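Local coordinates for DNA repair protein RAD2 (Saccharomyces cerevisiae, PDB 4Q0W), which cuts single-stranded DNA as a magnesium-dependent endonuclease, making the incision needed to excise DNA lesions caused by ultraviolet light, bulky adducts or cross-linking agents, at residues Ala27-Ser31 with Ala172-Cys176; Asp194-Phe198 with Ala316-Pro320; Glu235-Leu239 with Gly264-Phe269. The contacts are given in a common frame with arbitrary orientation. Residue numbers count along the deposited sequence, not the author numbering.

Contact 1: Ala27-Ser31 with Ala172-Cys176. With CA (calcium ion), chain E.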
loop_
_atom_site.group_PDB
_atom_site.type_symbol
_atom_site.label_atom_id
_atom_site.label_comp_id
_atom_site.label_asym_id
_atom_site.label_seq_id
_atom_site.Cartn_x
_atom_site.Cartn_y
_atom_site.Cartn_z
ATOM N N ALA A 27 -26.033 -21.769 13.489
ATOM C CA ALA A 27 -26.342 -20.454 14.040
ATOM C C ALA A 27 -26.119 -19.430 12.934
ATOM O O ALA A 27 -25.024 -19.359 12.355
ATOM C CB ALA A 27 -25.450 -20.141 15.231
ATOM N N VAL A 28 -27.145 -18.653 12.606
ATOM C CA VAL A 28 -26.964 -17.633 11.575
ATOM C C VAL A 28 -26.798 -16.278 12.235
ATOM O O VAL A 28 -27.693 -15.814 12.954
ATOM C CB VAL A 28 -28.136 -17.612 10.570
ATOM C CG1 VAL A 28 -27.908 -16.551 9.495
ATOM C CG2 VAL A 28 -28.297 -18.995 9.937
ATOM N N ASP A 29 -25.641 -15.661 12.015
ATOM C CA ASP A 29 -25.372 -14.329 12.559
ATOM C C ASP A 29 -25.992 -13.315 11.608
ATOM O O ASP A 29 -25.419 -12.990 10.569
ATOM C CB ASP A 29 -23.853 -14.109 12.730
ATOM C CG ASP A 29 -23.484 -12.646 12.993
ATOM O OD1 ASP A 29 -24.379 -11.831 13.316
ATOM O OD2 ASP A 29 -22.283 -12.305 12.878
ATOM N N ALA A 30 -27.166 -12.804 11.962
ATOM C CA ALA A 30 -27.888 -11.943 11.037
ATOM C C ALA A 30 -27.849 -10.497 11.495
ATOM O O ALA A 30 -28.653 -9.684 11.047
ATOM C CB ALA A 30 -29.323 -12.420 10.891
ATOM N N SER A 31 -26.891 -10.195 12.371
ATOM C CA SER A 31 -26.789 -8.895 13.043
ATOM C C SER A 31 -26.664 -7.671 12.119
ATOM O O SER A 31 -27.125 -6.583 12.472
ATOM C CB SER A 31 -25.611 -8.913 14.029
ATOM O OG SER A 31 -24.373 -9.141 13.354
ATOM N N ALA A 172 -24.161 -10.613 18.635
ATOM C CA ALA A 172 -24.673 -11.851 18.049
ATOM C C ALA A 172 -23.584 -12.920 17.880
ATOM O O ALA A 172 -23.823 -14.093 18.175
ATOM C CB ALA A 172 -25.358 -11.559 16.732
ATOM N N GLU A 173 -22.398 -12.514 17.422
ATOM C CA GLU A 173 -21.308 -13.462 17.182
ATOM C C GLU A 173 -20.908 -14.176 18.461
ATOM O O GLU A 173 -20.597 -15.366 18.439
ATOM C CB GLU A 173 -20.057 -12.777 16.605
ATOM C CG GLU A 173 -20.323 -11.735 15.558
ATOM C CD GLU A 173 -20.358 -10.348 16.151
ATOM O OE1 GLU A 173 -21.470 -9.836 16.414
ATOM O OE2 GLU A 173 -19.267 -9.777 16.366
ATOM N N ALA A 174 -20.889 -13.442 19.572
ATOM C CA ALA A 174 -20.568 -14.055 20.859
ATOM C C ALA A 174 -21.611 -15.107 21.204
ATOM O O ALA A 174 -21.279 -16.218 21.622
ATOM C CB ALA A 174 -20.473 -13.001 21.964
ATOM N N GLN A 175 -22.876 -14.755 21.030
ATOM C CA GLN A 175 -23.953 -15.700 21.317
ATOM C C GLN A 175 -23.876 -16.916 20.394
ATOM O O GLN A 175 -24.114 -18.047 20.833
ATOM C CB GLN A 175 -25.314 -15.024 21.192
ATOM C CG GLN A 175 -26.491 -15.951 21.535
ATOM C CD GLN A 175 -26.576 -16.228 23.024
ATOM O OE1 GLN A 175 -26.667 -15.296 23.832
ATOM N NE2 GLN A 175 -26.530 -17.502 23.398
ATOM N N CYS A 176 -23.522 -16.703 19.125
ATOM C CA CYS A 176 -23.358 -17.838 18.200
ATOM C C CYS A 176 -22.302 -18.818 18.715
ATOM O O CYS A 176 -22.524 -20.031 18.738
ATOM C CB CYS A 176 -22.991 -17.371 16.786
ATOM S SG CYS A 176 -24.327 -16.496 15.890
HETATM CA CA CA E . -18.264 -7.819 16.092
HETATM O O HOH W 1 -17.822 -6.316 14.186
HETATM O O HOH W 2 -19.958 -6.898 14.709
#

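Contact 2: Asp194-Phe198 with Ala316-Pro320. With CA (calcium ion), chain E.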
loop_
_atom_site.group_PDB
_atom_site.type_symbol
_atom_site.label_atom_id
_atom_site.label_comp_id
_atom_site.label_asym_id
_atom_site.label_seq_id
_atom_site.Cartn_x
_atom_site.Cartn_y
_atom_site.Cartn_z
ATOM N N ASP A 194 -14.612 -11.701 14.490
ATOM C CA ASP A 194 -14.721 -11.668 15.958
ATOM C C ASP A 194 -15.174 -12.992 16.555
ATOM O O ASP A 194 -14.874 -13.289 17.717
ATOM C CB ASP A 194 -15.705 -10.587 16.400
ATOM C CG ASP A 194 -15.090 -9.227 16.390
ATOM O OD1 ASP A 194 -13.867 -9.133 16.628
ATOM O OD2 ASP A 194 -15.815 -8.250 16.134
ATOM N N VAL A 195 -15.916 -13.777 15.773
ATOM C CA VAL A 195 -16.465 -15.044 16.270
ATOM C C VAL A 195 -15.378 -15.998 16.808
ATOM O O VAL A 195 -15.614 -16.732 17.773
ATOM C CB VAL A 195 -17.339 -15.752 15.181
ATOM C CG1 VAL A 195 -16.484 -16.153 13.975
ATOM C CG2 VAL A 195 -18.042 -16.953 15.755
ATOM N N PHE A 196 -14.187 -15.980 16.204
ATOM C CA PHE A 196 -13.091 -16.828 16.693
ATOM C C PHE A 196 -12.656 -16.373 18.092
ATOM O O PHE A 196 -12.436 -17.200 18.977
ATOM C CB PHE A 196 -11.876 -16.774 15.756
ATOM C CG PHE A 196 -12.101 -17.446 14.413
ATOM C CD1 PHE A 196 -12.264 -18.820 14.326
ATOM C CD2 PHE A 196 -12.137 -16.697 13.248
ATOM C CE1 PHE A 196 -12.476 -19.433 13.096
ATOM C CE2 PHE A 196 -12.333 -17.301 12.009
ATOM C CZ PHE A 196 -12.511 -18.662 11.936
ATOM N N LEU A 197 -12.533 -15.057 18.274
ATOM C CA LEU A 197 -12.086 -14.486 19.550
ATOM C C LEU A 197 -13.090 -14.751 20.665
ATOM O O LEU A 197 -12.702 -14.924 21.823
ATOM C CB LEU A 197 -11.775 -12.984 19.410
ATOM C CG LEU A 197 -10.403 -12.684 18.788
ATOM C CD1 LEU A 197 -10.314 -13.161 17.334
ATOM C CD2 LEU A 197 -10.043 -11.202 18.879
ATOM N N PHE A 198 -14.373 -14.836 20.310
ATOM C CA PHE A 198 -15.405 -15.232 21.264
ATOM C C PHE A 198 -15.460 -16.751 21.434
ATOM O O PHE A 198 -16.396 -17.277 22.036
ATOM C CB PHE A 198 -16.793 -14.724 20.827
ATOM C CG PHE A 198 -16.944 -13.225 20.888
ATOM C CD1 PHE A 198 -16.744 -12.540 22.081
ATOM C CD2 PHE A 198 -17.310 -12.502 19.760
ATOM C CE1 PHE A 198 -16.898 -11.144 22.138
ATOM C CE2 PHE A 198 -17.471 -11.111 19.808
ATOM C CZ PHE A 198 -17.260 -10.434 20.999
ATOM N N ALA A 316 -13.510 -9.026 27.698
ATOM C CA ALA A 316 -14.661 -8.791 26.818
ATOM C C ALA A 316 -14.810 -9.923 25.802
ATOM O O ALA A 316 -15.928 -10.301 25.426
ATOM C CB ALA A 316 -14.532 -7.445 26.102
ATOM N N TYR A 317 -13.679 -10.452 25.344
ATOM C CA TYR A 317 -13.703 -11.595 24.439
ATOM C C TYR A 317 -13.907 -12.925 25.161
ATOM O O TYR A 317 -14.597 -13.812 24.650
ATOM C CB TYR A 317 -12.412 -11.652 23.627
ATOM C CG TYR A 317 -12.346 -10.652 22.489
ATOM C CD1 TYR A 317 -13.303 -10.656 21.468
ATOM C CD2 TYR A 317 -11.317 -9.722 22.416
ATOM C CE1 TYR A 317 -13.235 -9.740 20.412
ATOM C CE2 TYR A 317 -11.236 -8.809 21.364
ATOM C CZ TYR A 317 -12.196 -8.825 20.369
ATOM O OH TYR A 317 -12.115 -7.927 19.328
ATOM N N MET A 318 -13.294 -13.075 26.335
ATOM C CA MET A 318 -13.380 -14.334 27.092
ATOM C C MET A 318 -14.685 -14.505 27.865
ATOM O O MET A 318 -15.144 -15.629 28.069
ATOM C CB MET A 318 -12.201 -14.476 28.062
ATOM C CG MET A 318 -10.885 -14.727 27.370
ATOM S SD MET A 318 -10.958 -16.203 26.348
ATOM C CE MET A 318 -11.348 -17.458 27.574
ATOM N N ARG A 319 -15.282 -13.396 28.291
ATOM C CA ARG A 319 -16.509 -13.456 29.076
ATOM C C ARG A 319 -17.567 -12.515 28.546
ATOM O O ARG A 319 -18.084 -11.685 29.286
ATOM C CB ARG A 319 -16.230 -13.124 30.551
ATOM C CG ARG A 319 -15.389 -14.172 31.268
ATOM C CD ARG A 319 -14.996 -13.728 32.675
ATOM N NE ARG A 319 -16.154 -13.483 33.526
ATOM C CZ ARG A 319 -16.555 -12.279 33.925
ATOM N NH1 ARG A 319 -15.887 -11.199 33.560
ATOM N NH2 ARG A 319 -17.627 -12.153 34.699
ATOM N N PRO A 320 -17.921 -12.656 27.262
ATOM C CA PRO A 320 -18.981 -11.776 26.769
ATOM C C PRO A 320 -20.309 -12.080 27.466
ATOM O O PRO A 320 -20.505 -13.150 28.046
ATOM C CB PRO A 320 -19.078 -12.152 25.287
ATOM C CG PRO A 320 -18.697 -13.619 25.264
ATOM C CD PRO A 320 -17.606 -13.740 26.311
HETATM CA CA CA E . -18.264 -7.819 16.092
HETATM O O HOH W 1 -17.822 -6.316 14.186
HETATM O O HOH W 2 -19.958 -6.898 14.709
#

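Contact 3: Glu235-Leu239 with Gly264-Phe269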
loop_
_atom_site.group_PDB
_atom_site.type_symbol
_atom_site.label_atom_id
_atom_site.label_comp_id
_atom_site.label_asym_id
_atom_site.label_seq_id
_atom_site.Cartn_x
_atom_site.Cartn_y
_atom_site.Cartn_z
ATOM N N GLU A 235 -4.778 -11.356 21.449
ATOM C CA GLU A 235 -3.647 -10.428 21.546
ATOM C C GLU A 235 -3.308 -9.826 20.187
ATOM O O GLU A 235 -2.899 -8.667 20.105
ATOM C CB GLU A 235 -2.424 -11.100 22.186
ATOM C CG GLU A 235 -2.636 -11.488 23.667
ATOM C CD GLU A 235 -1.320 -11.525 24.459
ATOM O OE1 GLU A 235 -0.260 -11.827 23.862
ATOM O OE2 GLU A 235 -1.345 -11.238 25.677
ATOM N N LEU A 236 -3.475 -10.609 19.120
ATOM C CA LEU A 236 -3.415 -10.053 17.761
ATOM C C LEU A 236 -4.405 -8.892 17.569
ATOM O O LEU A 236 -4.085 -7.882 16.926
ATOM C CB LEU A 236 -3.711 -11.135 16.723
ATOM C CG LEU A 236 -2.627 -12.114 16.306
ATOM C CD1 LEU A 236 -3.228 -13.169 15.338
ATOM C CD2 LEU A 236 -1.442 -11.366 15.649
ATOM N N ALA A 237 -5.606 -9.027 18.125
ATOM C CA ALA A 237 -6.602 -7.962 18.005
ATOM C C ALA A 237 -6.016 -6.648 18.535
ATOM O O ALA A 237 -6.239 -5.570 17.969
ATOM C CB ALA A 237 -7.867 -8.331 18.748
ATOM N N GLN A 238 -5.234 -6.745 19.606
ATOM C CA GLN A 238 -4.655 -5.549 20.219
ATOM C C GLN A 238 -3.479 -4.960 19.449
ATOM O O GLN A 238 -2.959 -3.897 19.806
ATOM C CB GLN A 238 -4.269 -5.844 21.670
ATOM C CG GLN A 238 -5.502 -6.076 22.527
ATOM C CD GLN A 238 -5.178 -6.713 23.847
ATOM O OE1 GLN A 238 -4.709 -6.047 24.772
ATOM N NE2 GLN A 238 -5.423 -8.017 23.950
ATOM N N LEU A 239 -3.047 -5.644 18.395
ATOM C CA LEU A 239 -2.050 -5.059 17.502
ATOM C C LEU A 239 -2.748 -4.522 16.246
ATOM O O LEU A 239 -2.507 -3.386 15.808
ATOM C CB LEU A 239 -0.992 -6.102 17.119
ATOM C CG LEU A 239 -0.192 -6.656 18.294
ATOM C CD1 LEU A 239 0.705 -7.804 17.841
ATOM C CD2 LEU A 239 0.614 -5.552 18.990
ATOM N N GLY A 264 6.017 -14.318 21.905
ATOM C CA GLY A 264 5.089 -15.219 22.562
ATOM C C GLY A 264 3.814 -14.537 23.027
ATOM O O GLY A 264 2.708 -15.023 22.760
ATOM N N ASN A 265 3.963 -13.423 23.738
ATOM C CA ASN A 265 2.814 -12.636 24.172
ATOM C C ASN A 265 3.136 -11.148 24.328
ATOM O O ASN A 265 4.305 -10.754 24.292
ATOM C CB ASN A 265 2.170 -13.219 25.446
ATOM C CG ASN A 265 3.050 -13.068 26.698
ATOM O OD1 ASN A 265 3.759 -12.066 26.889
ATOM N ND2 ASN A 265 2.993 -14.074 27.564
ATOM N N LEU A 266 2.097 -10.341 24.539
ATOM C CA LEU A 266 2.224 -8.891 24.538
ATOM C C LEU A 266 2.954 -8.357 25.767
ATOM O O LEU A 266 3.588 -7.308 25.701
ATOM C CB LEU A 266 0.835 -8.243 24.451
ATOM C CG LEU A 266 0.057 -8.543 23.161
ATOM C CD1 LEU A 266 -1.257 -7.786 23.129
ATOM C CD2 LEU A 266 0.901 -8.203 21.930
ATOM N N LYS A 267 2.837 -9.057 26.893
ATOM C CA LYS A 267 3.557 -8.664 28.107
ATOM C C LYS A 267 5.060 -8.760 27.859
ATOM O O LYS A 267 5.818 -7.821 28.160
ATOM C CB LYS A 267 3.155 -9.536 29.306
ATOM C CG LYS A 267 4.033 -9.302 30.559
ATOM C CD LYS A 267 3.852 -7.888 31.132
ATOM C CE LYS A 267 4.818 -7.601 32.309
ATOM N NZ LYS A 267 4.966 -8.756 33.261
ATOM N N ASN A 268 5.481 -9.881 27.278
ATOM C CA ASN A 268 6.880 -10.061 26.908
ATOM C C ASN A 268 7.344 -9.016 25.901
ATOM O O ASN A 268 8.464 -8.506 25.990
ATOM C CB ASN A 268 7.137 -11.484 26.384
ATOM C CG ASN A 268 6.765 -12.553 27.402
ATOM O OD1 ASN A 268 6.558 -12.252 28.582
ATOM N ND2 ASN A 268 6.670 -13.801 26.952
ATOM N N PHE A 269 6.482 -8.705 24.938
ATOM C CA PHE A 269 6.779 -7.684 23.938
ATOM C C PHE A 269 6.939 -6.327 24.649
ATOM O O PHE A 269 7.936 -5.626 24.441
ATOM C CB PHE A 269 5.660 -7.686 22.875
ATOM C CG PHE A 269 5.673 -6.510 21.922
ATOM C CD1 PHE A 269 6.796 -6.199 21.163
ATOM C CD2 PHE A 269 4.522 -5.748 21.746
ATOM C CE1 PHE A 269 6.780 -5.110 20.264
ATOM C CE2 PHE A 269 4.493 -4.660 20.857
ATOM C CZ PHE A 269 5.623 -4.344 20.114
HETATM O O HOH W 3 0.409 -11.000 27.493
HETATM O O HOH W 4 -0.059 -14.269 22.924
#

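Contact 1: Ala27-Ser31 with Ala172-Cys176
Ala27, midway along strand 25-29 of the N-domain, opens this contact with its methyl directed at helix 172-181 of the I-domain. Its CB lies 3.9 Å from Cys176 SG. Two such small side chains let the axes of strand 27-29 and helix 172-176, nearly antiparallel at 168°, approach to 8.5 Å. Val28 alternates to the other side of the sheet, where it touches Pro71. Asp29 turns back toward the helix: OD2 is 3.4 Å from Glu173 CG, and OD1 is 3.6 Å from Ala172 CB, a methyl small enough to admit a carboxylate. Beyond Ala30, Ser31 folds back on Asp29, whose OD1 accepts from Ser31 N at 3.1 Å, forming an Asx turn, and from Ser31 OG at 2.7 Å. The p rotamer of Ser31 suits this second bond. Asp29 OD2 is hydrogen-bonded to the Thr190 hydroxyl, so both carboxylate oxygens are held. Glu173 OE2 binds calcium at 2.2 Å, together with two waters and Asp194, whereas Asp29 is probably a magnesium ligand, as in related nucleases. The two domains thus bring their metal-site acids together here. No hydrogen bond joins the two segments. Asp29 OD2 and Glu173 OE1 stand 4.4 Å apart, two like charges in a buried place; such crowding of carboxylates is characteristic of a divalent-metal nuclease site and implies that cations are needed to offset their repulsion.

Contact 2: Asp194-Phe198 with Ala316-Pro320
The metal site in the Rossmann-like, PIN-type alpha/beta core of this XPG/RAD2-family nuclease borders the contact, in which the short, weakly bonded helix 194-197 of the I-domain packs against the C-terminal end of helix 311-318. Asp194 faces both ways: OD2 binds calcium at 2.5 Å and accepts from the Gly1 amino group, while OD1 lies 3.4 Å from Tyr317 OH, at best a weak hydrogen bond, since that hydroxyl also bonds with Ser242. Tyrosine suits position 317 because its ring can be buried while its hydroxyl reaches Ser242 and Asp194. Leu197 lies over one face of this ring, with CB 3.5 Å from Tyr317 CD1 and CD2 making a CH-pi contact 3.7 Å from the ring centroid. Phe198 meets the tyrosine obliquely, the planes at 55° and the centroids 5.3 Å apart. Phe198 also touches Ala174 of helix 172-181, so its flat, wholly apolar ring fills the space between three elements. Arg319 leaves helical geometry, and the chain turns to place the rigid ring of Pro320 against the same phenylalanine, Pro320 CG lying 3.9 Å from Phe198 CD1. At the edge of the Phe198 ring, CE1 comes within 3.5 Å of the carbonyl oxygen Ala316 O.

Contact 3: Glu235-Leu239 with Gly264-Phe269
Three side chains of helix 230-240, Glu235, Gln238 and Leu239, point toward the start of helix 266-278, all with chi1 in the m well. Helices 230-240 and 253-263 are consistent with the helix-two-turn-helix motif of this family, and a bound potassium ion lies about 7 Å from the Leu239 side chain. Glu235 extends through a t chi2, carrying its carboxylate to the other helix, where OE1 accepts from Leu266 N at 2.9 Å. Asn265 occupies the N-cap; its short side chain, a p rotamer, brings OD1 to the first-turn amides, accepting from Asn268 N at 2.8 Å. Gly264 ends helix 253-263 with positive phi, where a CB would be jammed against the preceding carbonyl oxygen. Leu266, an mt leucine, reaches between the helices: its CD1 is 3.9 Å from Gln238 CB, and its CD2 is 4.0 Å from CD2 of Leu239, another mt leucine. Phe269, with a t chi1, touches Leu239 more loosely. Gln238 OE1 accepts from Ser310 N and NE2 bonds to Ile234 O, satisfying its amide away from helix 266-278. Water links Glu235 OE1 to Gly264 O. The buried carboxylate thus accepts from Leu266 N directly and reaches Lys267 N through water, beside an apolar Leu239-Leu266 contact.

Contacts 1 and 2 lie near the centre of the chain and share one calcium ion with its two waters, Glu173 coming from contact 1 and Asp194 from contact 2; Ala174 also packs on both Phe198 and Pro320. Contact 3 is farther out, its centre about 27 Å from that of contact 1, and although most of its touching residues are buried it includes exposed Gly264. It meets contact 2 through Ala237, which touches Leu197 and Tyr317, and in sequence is nested between the segments of contact 2. The chemistry shifts accordingly: strand-on-helix crowding of acids in contact 1, aromatic packing in contact 2, and a carboxylate-to-backbone bond between helices in contact 3.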